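Local coordinates for protein beta-1,3-glucanosyltransferase (Rhizomucor miehei CAU432, PDB 4WTP) that is a fungal carbohydrate-active enzyme of glycosyl hydrolase family 17, built as a single-chain barrel of eight parallel strands surrounded by helices, at residues 186-191 and 277-282; 205-210 and 257-262; 222-227 and 244-249. All coordinates share one frame; numbering follows the deposited sequence.

Overall arrangement
Following the chain from the N terminus, residues 186-191 leave strand 182-186 and open the widest loop, which interaction 1 closes 86 residues later at 277-282. Inside it, helix 196-212 carries 205-210, and interaction 2 closes a second loop at 257-262. Interaction 3 is the innermost: it joins 222-227, which runs on from strand 219-223, to residues 244-249 of helix 240-256, so the three contacts nest without crossing. Interactions 1 and 3 touch directly, with N186 OD1 2.6 Å from S222 OG. Together the contacts tie the region of the sixth to eighth strands of the (beta/alpha)8 barrel to helices 196-212 and 240-256 and to the loop after strand 262-263.

Interaction 1 (186-191 and 277-282); sequences NAFPYW and AHFGVL
F188 and W191 lie on a turn beyond strand 182-186, where W191 N is hydrogen-bonded to F188 O (2.9 Å), and they meet F279, which projects from an irregular loop on the other side. F279 is the hub of this small aromatic cluster. Its CE1 corner approaches one side of the F188 ring, 4.0 Å from F188 CE2 and just as far from F188 CD2. The two phenyl planes are nearly perpendicular, at 87°, yet the approach is oblique. The next corner, F279 CZ, reaches the indole of W191 at its nitrogen side, 4.0 Å from NE1 and 4.3 Å from CZ2. One ring tip thus divides its contacts between two aromatic neighbours. With CG turned opposite the carbonyl carbon (chi1 -82°), the F279 ring is thrown clear of its own loop and toward the turn. On the side of the indole from which F279 comes, Y190 CD2 sits 3.8 Å above the W191 plane, over its centre. The cluster lies just beyond the C-terminal ends of the barrel strands: F188 rests on E223 of strand 219-223, the adjoining P189 packs on A199 of helix 196-212, and F279 lies against P227 while its backbone bonds to S265 beyond strand 262-263.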
loop_
_atom_site.group_PDB
_atom_site.type_symbol
_atom_site.label_atom_id
_atom_site.label_comp_id
_atom_site.label_asym_id
_atom_site.label_seq_id
_atom_site.Cartn_x
_atom_site.Cartn_y
_atom_site.Cartn_z
ATOM N N ASN A 186 -6.160 -2.831 -4.487
ATOM C CA ASN A 186 -6.649 -2.128 -3.283
ATOM C C ASN A 186 -8.070 -2.595 -3.100
ATOM O O ASN A 186 -8.877 -2.494 -4.043
ATOM C CB ASN A 186 -6.728 -0.621 -3.513
ATOM C CG ASN A 186 -5.392 0.043 -3.775
ATOM O OD1 ASN A 186 -4.332 -0.454 -3.441
ATOM N ND2 ASN A 186 -5.466 1.240 -4.327
ATOM N N ALA A 187 -8.421 -3.083 -1.918
ATOM C CA ALA A 187 -9.808 -3.501 -1.683
ATOM C C ALA A 187 -10.123 -3.356 -0.219
ATOM O O ALA A 187 -9.368 -3.855 0.629
ATOM C CB ALA A 187 -10.016 -4.952 -2.124
ATOM N N PHE A 188 -11.267 -2.757 0.087
ATOM C CA PHE A 188 -11.737 -2.625 1.452
ATOM C C PHE A 188 -13.179 -3.066 1.567
ATOM O O PHE A 188 -14.099 -2.253 1.349
ATOM C CB PHE A 188 -11.657 -1.170 1.901
ATOM C CG PHE A 188 -10.244 -0.657 2.060
ATOM C CD1 PHE A 188 -9.548 -0.159 0.945
ATOM C CD2 PHE A 188 -9.623 -0.634 3.324
ATOM C CE1 PHE A 188 -8.252 0.322 1.078
ATOM C CE2 PHE A 188 -8.325 -0.132 3.461
ATOM C CZ PHE A 188 -7.648 0.331 2.337
ATOM N N PRO A 189 -13.402 -4.327 1.968
ATOM C CA PRO A 189 -14.756 -4.771 2.251
ATOM C C PRO A 189 -15.541 -3.838 3.200
ATOM O O PRO A 189 -16.774 -3.732 3.078
ATOM C CB PRO A 189 -14.531 -6.162 2.831
ATOM C CG PRO A 189 -13.342 -6.670 2.042
ATOM C CD PRO A 189 -12.453 -5.461 1.912
ATOM N N TYR A 190 -14.865 -3.192 4.141
ATOM C CA TYR A 190 -15.501 -2.237 5.008
ATOM C C TYR A 190 -16.305 -1.199 4.232
ATOM O O TYR A 190 -17.442 -0.848 4.581
ATOM C CB TYR A 190 -14.437 -1.514 5.864
ATOM C CG TYR A 190 -15.086 -0.530 6.782
ATOM C CD1 TYR A 190 -15.548 -0.950 8.043
ATOM C CD2 TYR A 190 -15.285 0.803 6.432
ATOM C CE1 TYR A 190 -16.205 -0.068 8.889
ATOM C CE2 TYR A 190 -15.932 1.679 7.280
ATOM C CZ TYR A 190 -16.396 1.246 8.515
ATOM O OH TYR A 190 -17.046 2.117 9.353
ATOM N N TRP A 191 -15.700 -0.665 3.181
ATOM C CA TRP A 191 -16.373 0.361 2.391
ATOM C C TRP A 191 -17.444 -0.191 1.443
ATOM O O TRP A 191 -18.158 0.584 0.783
ATOM C CB TRP A 191 -15.326 1.163 1.597
ATOM C CG TRP A 191 -14.408 1.983 2.445
ATOM C CD1 TRP A 191 -13.025 1.929 2.498
ATOM C CD2 TRP A 191 -14.793 3.026 3.366
ATOM N NE1 TRP A 191 -12.535 2.855 3.383
ATOM C CE2 TRP A 191 -13.560 3.558 3.928
ATOM C CE3 TRP A 191 -15.994 3.574 3.745
ATOM C CZ2 TRP A 191 -13.568 4.586 4.843
ATOM C CZ3 TRP A 191 -15.999 4.603 4.680
ATOM C CH2 TRP A 191 -14.809 5.104 5.214
ATOM N N ALA A 277 -9.457 7.928 10.407
ATOM C CA ALA A 277 -8.439 8.193 11.430
ATOM C C ALA A 277 -8.095 6.974 12.290
ATOM O O ALA A 277 -7.354 7.091 13.257
ATOM C CB ALA A 277 -8.875 9.371 12.301
ATOM N N HIS A 278 -8.649 5.809 11.968
ATOM C CA HIS A 278 -8.542 4.623 12.825
ATOM C C HIS A 278 -8.140 3.332 12.112
ATOM O O HIS A 278 -8.472 2.242 12.608
ATOM C CB HIS A 278 -9.866 4.411 13.554
ATOM C CG HIS A 278 -10.228 5.576 14.446
ATOM N ND1 HIS A 278 -9.676 5.781 15.669
ATOM C CD2 HIS A 278 -11.073 6.632 14.218
ATOM C CE1 HIS A 278 -10.183 6.912 16.206
ATOM N NE2 HIS A 278 -11.047 7.423 15.323
ATOM N N PHE A 279 -7.410 3.442 10.992
ATOM C CA PHE A 279 -6.937 2.251 10.246
ATOM C C PHE A 279 -5.573 1.725 10.688
ATOM O O PHE A 279 -5.118 0.707 10.175
ATOM C CB PHE A 279 -6.910 2.536 8.742
ATOM C CG PHE A 279 -8.238 2.392 8.064
ATOM C CD1 PHE A 279 -8.634 1.172 7.573
ATOM C CD2 PHE A 279 -9.126 3.464 8.016
ATOM C CE1 PHE A 279 -9.857 1.029 6.924
ATOM C CE2 PHE A 279 -10.359 3.333 7.382
ATOM C CZ PHE A 279 -10.750 2.115 6.861
ATOM N N GLY A 280 -4.906 2.376 11.635
ATOM C CA GLY A 280 -3.593 1.896 12.022
ATOM C C GLY A 280 -3.643 0.559 12.720
ATOM O O GLY A 280 -4.610 0.226 13.423
ATOM N N VAL A 281 -2.560 -0.194 12.550
ATOM C CA VAL A 281 -2.259 -1.348 13.408
ATOM C C VAL A 281 -1.827 -0.840 14.792
ATOM O O VAL A 281 -2.151 -1.450 15.802
ATOM C CB VAL A 281 -1.167 -2.233 12.773
ATOM C CG1 VAL A 281 -0.753 -3.336 13.727
ATOM C CG2 VAL A 281 -1.666 -2.835 11.450
ATOM N N LEU A 282 -1.085 0.266 14.763
ATOM C CA LEU A 282 -0.652 0.963 15.981
ATOM C C LEU A 282 -1.297 2.348 16.045
ATOM O O LEU A 282 -1.856 2.854 15.059
ATOM C CB LEU A 282 0.882 1.046 16.049
ATOM C CG LEU A 282 1.565 -0.319 16.239
ATOM C CD1 LEU A 282 2.200 -0.823 14.956
ATOM C CD2 LEU A 282 2.533 -0.340 17.389
#

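Interaction 2 (205-210 and 257-262); sequences SHYDQV and RNIDLL
R257, the first residue to leave helical geometry after helix 240-256, approaches Y207 and D208 on helix 196-212 where a Schellman motif ends its own helix. The contact belongs to the (beta/alpha)8 barrel, where a short connection leads from this helix into strand 262-263. The R257 side chain bends at its second and third torsions, which brings NH1 to 4.2 Å from Y207 CE2, with that carbon near the guanidinium plane. D208 OD1 is also 4.2 Å from R257 NH1, but the carboxylate and guanidinium planes stand 90° apart and the oxygen is well out of the guanidinium plane, so only a loose attraction of charges is likely here, near the protein surface. N258, with positive phi, is the C-prime residue of the motif and turns the chain so that I259 faces inward. I259 carries most of the packing. Its CD1 methyl lies over one face of the Y207 ring in a CH-pi contact, 3.6 Å from the centroid and 15° from the ring normal. The other branch, CG2, meets the Y207 rim at CE1 (3.7 Å), while CG1 lies over the hydroxyl end of the same face, 3.6 Å from Y207 OH. That hydroxyl is hydrogen-bonded to V219 O, which holds the ring across the start of strand 219-223. Past I259, D260 forms a salt bridge with K220, and the backbones of D260 and L262 bond to I221, joining the seventh strand to the eighth. L261 packs back on V250 and V254 of helix 240-256. At the end of the segment, L262 CB packs against the carbonyl oxygen of S222.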
loop_
_atom_site.group_PDB
_atom_site.type_symbol
_atom_site.label_atom_id
_atom_site.label_comp_id
_atom_site.label_asym_id
_atom_site.label_seq_id
_atom_site.Cartn_x
_atom_site.Cartn_y
_atom_site.Cartn_z
ATOM N N SER A 205 -12.289 -13.156 -2.766
ATOM C CA SER A 205 -13.091 -13.184 -3.991
ATOM C C SER A 205 -12.679 -12.067 -4.942
ATOM O O SER A 205 -12.558 -12.266 -6.159
ATOM C CB SER A 205 -14.574 -13.094 -3.669
ATOM O OG SER A 205 -15.022 -14.343 -3.202
ATOM N N HIS A 206 -12.451 -10.880 -4.396
ATOM C CA HIS A 206 -12.010 -9.746 -5.207
ATOM C C HIS A 206 -10.618 -10.010 -5.759
ATOM O O HIS A 206 -10.366 -9.732 -6.950
ATOM C CB HIS A 206 -12.039 -8.452 -4.401
ATOM C CG HIS A 206 -13.411 -7.994 -4.029
ATOM N ND1 HIS A 206 -14.532 -8.505 -4.578
ATOM C CD2 HIS A 206 -13.817 -7.006 -3.156
ATOM C CE1 HIS A 206 -15.608 -7.871 -4.061
ATOM N NE2 HIS A 206 -15.168 -6.965 -3.183
ATOM N N TYR A 207 -9.742 -10.624 -4.949
ATOM C CA TYR A 207 -8.427 -11.009 -5.429
ATOM C C TYR A 207 -8.542 -11.916 -6.648
ATOM O O TYR A 207 -7.831 -11.730 -7.617
ATOM C CB TYR A 207 -7.654 -11.698 -4.299
ATOM C CG TYR A 207 -6.312 -12.227 -4.703
ATOM C CD1 TYR A 207 -5.207 -11.379 -4.721
ATOM C CD2 TYR A 207 -6.149 -13.562 -5.113
ATOM C CE1 TYR A 207 -3.973 -11.828 -5.113
ATOM C CE2 TYR A 207 -4.898 -14.017 -5.523
ATOM C CZ TYR A 207 -3.807 -13.143 -5.502
ATOM O OH TYR A 207 -2.546 -13.553 -5.919
ATOM N N ASP A 208 -9.463 -12.870 -6.598
ATOM C CA ASP A 208 -9.597 -13.805 -7.721
ATOM C C ASP A 208 -10.059 -13.095 -8.984
ATOM O O ASP A 208 -9.687 -13.508 -10.081
ATOM C CB ASP A 208 -10.548 -14.943 -7.360
ATOM C CG ASP A 208 -9.940 -15.919 -6.373
ATOM O OD1 ASP A 208 -8.693 -15.932 -6.233
ATOM O OD2 ASP A 208 -10.714 -16.689 -5.779
ATOM N N GLN A 209 -10.854 -12.037 -8.848
ATOM C CA GLN A 209 -11.233 -11.232 -10.020
ATOM C C GLN A 209 -10.019 -10.533 -10.632
ATOM O O GLN A 209 -9.911 -10.399 -11.848
ATOM C CB GLN A 209 -12.306 -10.198 -9.669
ATOM C CG GLN A 209 -13.618 -10.833 -9.242
ATOM C CD GLN A 209 -14.372 -11.440 -10.413
ATOM O OE1 GLN A 209 -14.221 -11.005 -11.560
ATOM N NE2 GLN A 209 -15.186 -12.452 -10.132
ATOM N N VAL A 210 -9.086 -10.086 -9.797
ATOM C CA VAL A 210 -7.877 -9.476 -10.315
ATOM C C VAL A 210 -7.012 -10.536 -10.992
ATOM O O VAL A 210 -6.423 -10.283 -12.053
ATOM C CB VAL A 210 -7.094 -8.701 -9.246
ATOM C CG1 VAL A 210 -5.831 -8.073 -9.846
ATOM C CG2 VAL A 210 -7.965 -7.616 -8.662
ATOM N N ARG A 257 -2.584 -18.787 0.759
ATOM C CA ARG A 257 -2.545 -18.724 -0.697
ATOM C C ARG A 257 -1.246 -18.149 -1.240
ATOM O O ARG A 257 -1.126 -17.945 -2.442
ATOM C CB ARG A 257 -3.747 -17.927 -1.213
ATOM C CG ARG A 257 -5.098 -18.601 -0.933
ATOM C CD ARG A 257 -6.127 -18.429 -2.041
ATOM N NE ARG A 257 -6.043 -19.492 -3.046
ATOM C CZ ARG A 257 -5.701 -19.316 -4.322
ATOM N NH1 ARG A 257 -5.411 -18.105 -4.797
ATOM N NH2 ARG A 257 -5.659 -20.362 -5.140
ATOM N N ASN A 258 -0.276 -17.891 -0.359
ATOM C CA ASN A 258 1.004 -17.351 -0.776
ATOM C C ASN A 258 0.877 -16.018 -1.543
ATOM O O ASN A 258 1.555 -15.770 -2.555
ATOM C CB ASN A 258 1.780 -18.382 -1.623
ATOM C CG ASN A 258 3.274 -18.156 -1.572
ATOM O OD1 ASN A 258 3.767 -17.437 -0.700
ATOM N ND2 ASN A 258 4.012 -18.778 -2.496
ATOM N N ILE A 259 0.028 -15.126 -1.029
ATOM C CA ILE A 259 -0.162 -13.828 -1.620
ATOM C C ILE A 259 0.620 -12.791 -0.818
ATOM O O ILE A 259 0.555 -12.818 0.417
ATOM C CB ILE A 259 -1.653 -13.476 -1.599
ATOM C CG1 ILE A 259 -2.462 -14.483 -2.429
ATOM C CG2 ILE A 259 -1.888 -12.052 -2.067
ATOM C CD1 ILE A 259 -3.935 -14.378 -2.171
ATOM N N ASP A 260 1.333 -11.899 -1.507
ATOM C CA ASP A 260 2.045 -10.779 -0.881
ATOM C C ASP A 260 1.072 -9.622 -0.615
ATOM O O ASP A 260 0.386 -9.162 -1.531
ATOM C CB ASP A 260 3.216 -10.282 -1.757
ATOM C CG ASP A 260 4.319 -11.310 -1.963
ATOM O OD1 ASP A 260 4.425 -12.269 -1.172
ATOM O OD2 ASP A 260 5.087 -11.081 -2.913
ATOM N N LEU A 261 1.040 -9.183 0.644
ATOM C CA LEU A 261 0.106 -8.170 1.105
ATOM C C LEU A 261 0.808 -7.000 1.795
ATOM O O LEU A 261 1.640 -7.222 2.691
ATOM C CB LEU A 261 -0.864 -8.808 2.115
ATOM C CG LEU A 261 -1.649 -7.853 3.021
ATOM C CD1 LEU A 261 -2.646 -7.095 2.178
ATOM C CD2 LEU A 261 -2.324 -8.624 4.149
ATOM N N LEU A 262 0.437 -5.781 1.419
ATOM C CA LEU A 262 0.830 -4.581 2.178
ATOM C C LEU A 262 -0.395 -4.169 2.993
ATOM O O LEU A 262 -1.423 -3.750 2.415
ATOM C CB LEU A 262 1.220 -3.452 1.221
ATOM C CG LEU A 262 2.403 -3.774 0.304
ATOM C CD1 LEU A 262 2.616 -2.615 -0.677
ATOM C CD2 LEU A 262 3.660 -4.117 1.116
#

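Interaction 3 (222-227 and 244-249); sequences SETGWP and NKYLHD
Y246 reaches from helix 240-256 to the backbone and side chains of 224-226, and its phenol is gripped at both its tip and its face. At the tip, Y246 OH donates a short hydrogen bond of 2.6 Å to T224 OG1, which lies in the plane of the tyrosine ring at its edge. The adjoining ring carbon Y246 CE2 runs close to the peptide of G225, 3.5 Å from its O. Nearer the helix, W226 CB packs against Y246 CD2 at 3.6 Å, and the indole extends over one ring face, with W226 CE3 3.9 Å above the plane and displaced toward the rim. The six-membered ring of the indole and the phenol are inclined at 40° with centroids 5.4 Å apart. Y246 can span the gap because its CG lies opposite the backbone N (chi1 -169°), directing the ring away from the helix axis.

The second shell fixes these groups. T224 OG1 accepts the phenol proton and is itself hydrogen-bonded to A187 O, a relay that links helix 240-256 to the loop that follows strand 182-186. The indole is held by W226 NE1 bonding to V237 O and by an edge-to-face contact with Y190. The buried contact joins the seventh strand of the (beta/alpha)8 barrel to the helix that follows it, through the loop at the strand's C-terminal end: helix 240-256 packs on residues 224-226, which follow from strand 219-223, with A199 of helix 196-212 against both W226 and Y246.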
loop_
_atom_site.group_PDB
_atom_site.type_symbol
_atom_site.label_atom_id
_atom_site.label_comp_id
_atom_site.label_asym_id
_atom_site.label_seq_id
_atom_site.Cartn_x
_atom_site.Cartn_y
_atom_site.Cartn_z
ATOM N N SER A 222 -2.043 -4.342 -2.547
ATOM C CA SER A 222 -1.380 -3.118 -2.113
ATOM C C SER A 222 -2.044 -2.449 -0.916
ATOM O O SER A 222 -1.378 -1.711 -0.206
ATOM C CB SER A 222 -1.263 -2.137 -3.268
ATOM O OG SER A 222 -2.444 -2.201 -4.032
ATOM N N GLU A 223 -3.337 -2.702 -0.706
ATOM C CA GLU A 223 -4.027 -2.114 0.456
ATOM C C GLU A 223 -5.243 -2.937 0.828
ATOM O O GLU A 223 -6.092 -3.254 -0.045
ATOM C CB GLU A 223 -4.579 -0.699 0.185
ATOM C CG GLU A 223 -3.631 0.419 -0.139
ATOM C CD GLU A 223 -4.373 1.664 -0.550
ATOM O OE1 GLU A 223 -5.607 1.649 -0.635
ATOM O OE2 GLU A 223 -3.734 2.652 -0.869
ATOM N N THR A 224 -5.373 -3.206 2.134
ATOM C CA THR A 224 -6.656 -3.549 2.742
ATOM C C THR A 224 -6.477 -3.349 4.246
ATOM O O THR A 224 -5.352 -3.381 4.757
ATOM C CB THR A 224 -7.108 -4.983 2.444
ATOM O OG1 THR A 224 -8.486 -5.078 2.804
ATOM C CG2 THR A 224 -6.338 -6.010 3.283
ATOM N N GLY A 225 -7.584 -3.106 4.934
ATOM C CA GLY A 225 -7.557 -2.851 6.373
ATOM C C GLY A 225 -8.970 -2.621 6.866
ATOM O O GLY A 225 -9.925 -2.702 6.085
ATOM N N TRP A 226 -9.111 -2.288 8.152
ATOM C CA TRP A 226 -10.408 -2.211 8.797
ATOM C C TRP A 226 -10.256 -1.227 9.944
ATOM O O TRP A 226 -9.299 -1.329 10.743
ATOM C CB TRP A 226 -10.824 -3.587 9.342
ATOM C CG TRP A 226 -12.250 -3.629 9.793
ATOM C CD1 TRP A 226 -12.783 -3.123 10.982
ATOM C CD2 TRP A 226 -13.376 -4.156 9.030
ATOM N NE1 TRP A 226 -14.143 -3.370 11.010
ATOM C CE2 TRP A 226 -14.548 -3.992 9.866
ATOM C CE3 TRP A 226 -13.513 -4.789 7.806
ATOM C CZ2 TRP A 226 -15.798 -4.413 9.461
ATOM C CZ3 TRP A 226 -14.791 -5.173 7.401
ATOM C CH2 TRP A 226 -15.907 -5.003 8.214
ATOM N N PRO A 227 -11.210 -0.294 10.119
ATOM C CA PRO A 227 -11.067 0.734 11.152
ATOM C C PRO A 227 -11.501 0.269 12.538
ATOM O O PRO A 227 -12.432 -0.531 12.719
ATOM C CB PRO A 227 -11.987 1.858 10.651
ATOM C CG PRO A 227 -13.087 1.120 9.959
ATOM C CD PRO A 227 -12.388 -0.046 9.277
ATOM N N ASN A 244 -9.059 -6.254 14.849
ATOM C CA ASN A 244 -8.259 -7.414 15.257
ATOM C C ASN A 244 -8.634 -8.665 14.471
ATOM O O ASN A 244 -7.763 -9.361 13.965
ATOM C CB ASN A 244 -8.459 -7.642 16.764
ATOM C CG ASN A 244 -7.410 -8.569 17.349
ATOM O OD1 ASN A 244 -6.225 -8.397 17.110
ATOM N ND2 ASN A 244 -7.862 -9.530 18.128
ATOM N N LYS A 245 -9.936 -8.922 14.348
ATOM C CA LYS A 245 -10.405 -10.073 13.583
ATOM C C LYS A 245 -9.993 -9.966 12.102
ATOM O O LYS A 245 -9.518 -10.943 11.509
ATOM C CB LYS A 245 -11.909 -10.240 13.728
ATOM C CG LYS A 245 -12.469 -11.308 12.814
ATOM C CD LYS A 245 -13.903 -11.680 13.148
ATOM C CE LYS A 245 -14.467 -12.654 12.120
ATOM N NZ LYS A 245 -13.614 -13.825 11.760
ATOM N N TYR A 246 -10.184 -8.786 11.512
ATOM C CA TYR A 246 -9.879 -8.599 10.094
ATOM C C TYR A 246 -8.390 -8.811 9.860
ATOM O O TYR A 246 -7.974 -9.512 8.944
ATOM C CB TYR A 246 -10.280 -7.195 9.620
ATOM C CG TYR A 246 -10.218 -7.070 8.101
ATOM C CD1 TYR A 246 -11.087 -7.806 7.307
ATOM C CD2 TYR A 246 -9.267 -6.267 7.476
ATOM C CE1 TYR A 246 -11.059 -7.693 5.913
ATOM C CE2 TYR A 246 -9.222 -6.140 6.086
ATOM C CZ TYR A 246 -10.102 -6.883 5.321
ATOM O OH TYR A 246 -10.099 -6.799 3.944
ATOM N N LEU A 247 -7.562 -8.221 10.724
ATOM C CA LEU A 247 -6.113 -8.390 10.644
ATOM C C LEU A 247 -5.746 -9.884 10.693
ATOM O O LEU A 247 -4.997 -10.383 9.837
ATOM C CB LEU A 247 -5.472 -7.642 11.822
ATOM C CG LEU A 247 -3.970 -7.784 11.929
ATOM C CD1 LEU A 247 -3.265 -7.209 10.708
ATOM C CD2 LEU A 247 -3.495 -7.132 13.221
ATOM N N HIS A 248 -6.262 -10.586 11.706
ATOM C CA HIS A 248 -5.938 -12.016 11.822
ATOM C C HIS A 248 -6.380 -12.784 10.596
ATOM O O HIS A 248 -5.624 -13.621 10.091
ATOM C CB HIS A 248 -6.621 -12.604 13.047
ATOM C CG HIS A 248 -6.092 -12.076 14.362
ATOM N ND1 HIS A 248 -6.504 -12.549 15.559
ATOM C CD2 HIS A 248 -5.172 -11.093 14.626
ATOM C CE1 HIS A 248 -5.876 -11.885 16.536
ATOM N NE2 HIS A 248 -5.041 -11.014 15.971
ATOM N N ASP A 249 -7.597 -12.528 10.124
ATOM C CA ASP A 249 -8.156 -13.306 9.018
ATOM C C ASP A 249 -7.431 -13.038 7.720
ATOM O O ASP A 249 -7.131 -13.973 6.983
ATOM C CB ASP A 249 -9.641 -13.006 8.801
ATOM C CG ASP A 249 -10.521 -13.488 9.927
ATOM O OD1 ASP A 249 -10.054 -14.269 10.783
ATOM O OD2 ASP A 249 -11.709 -13.088 9.938
#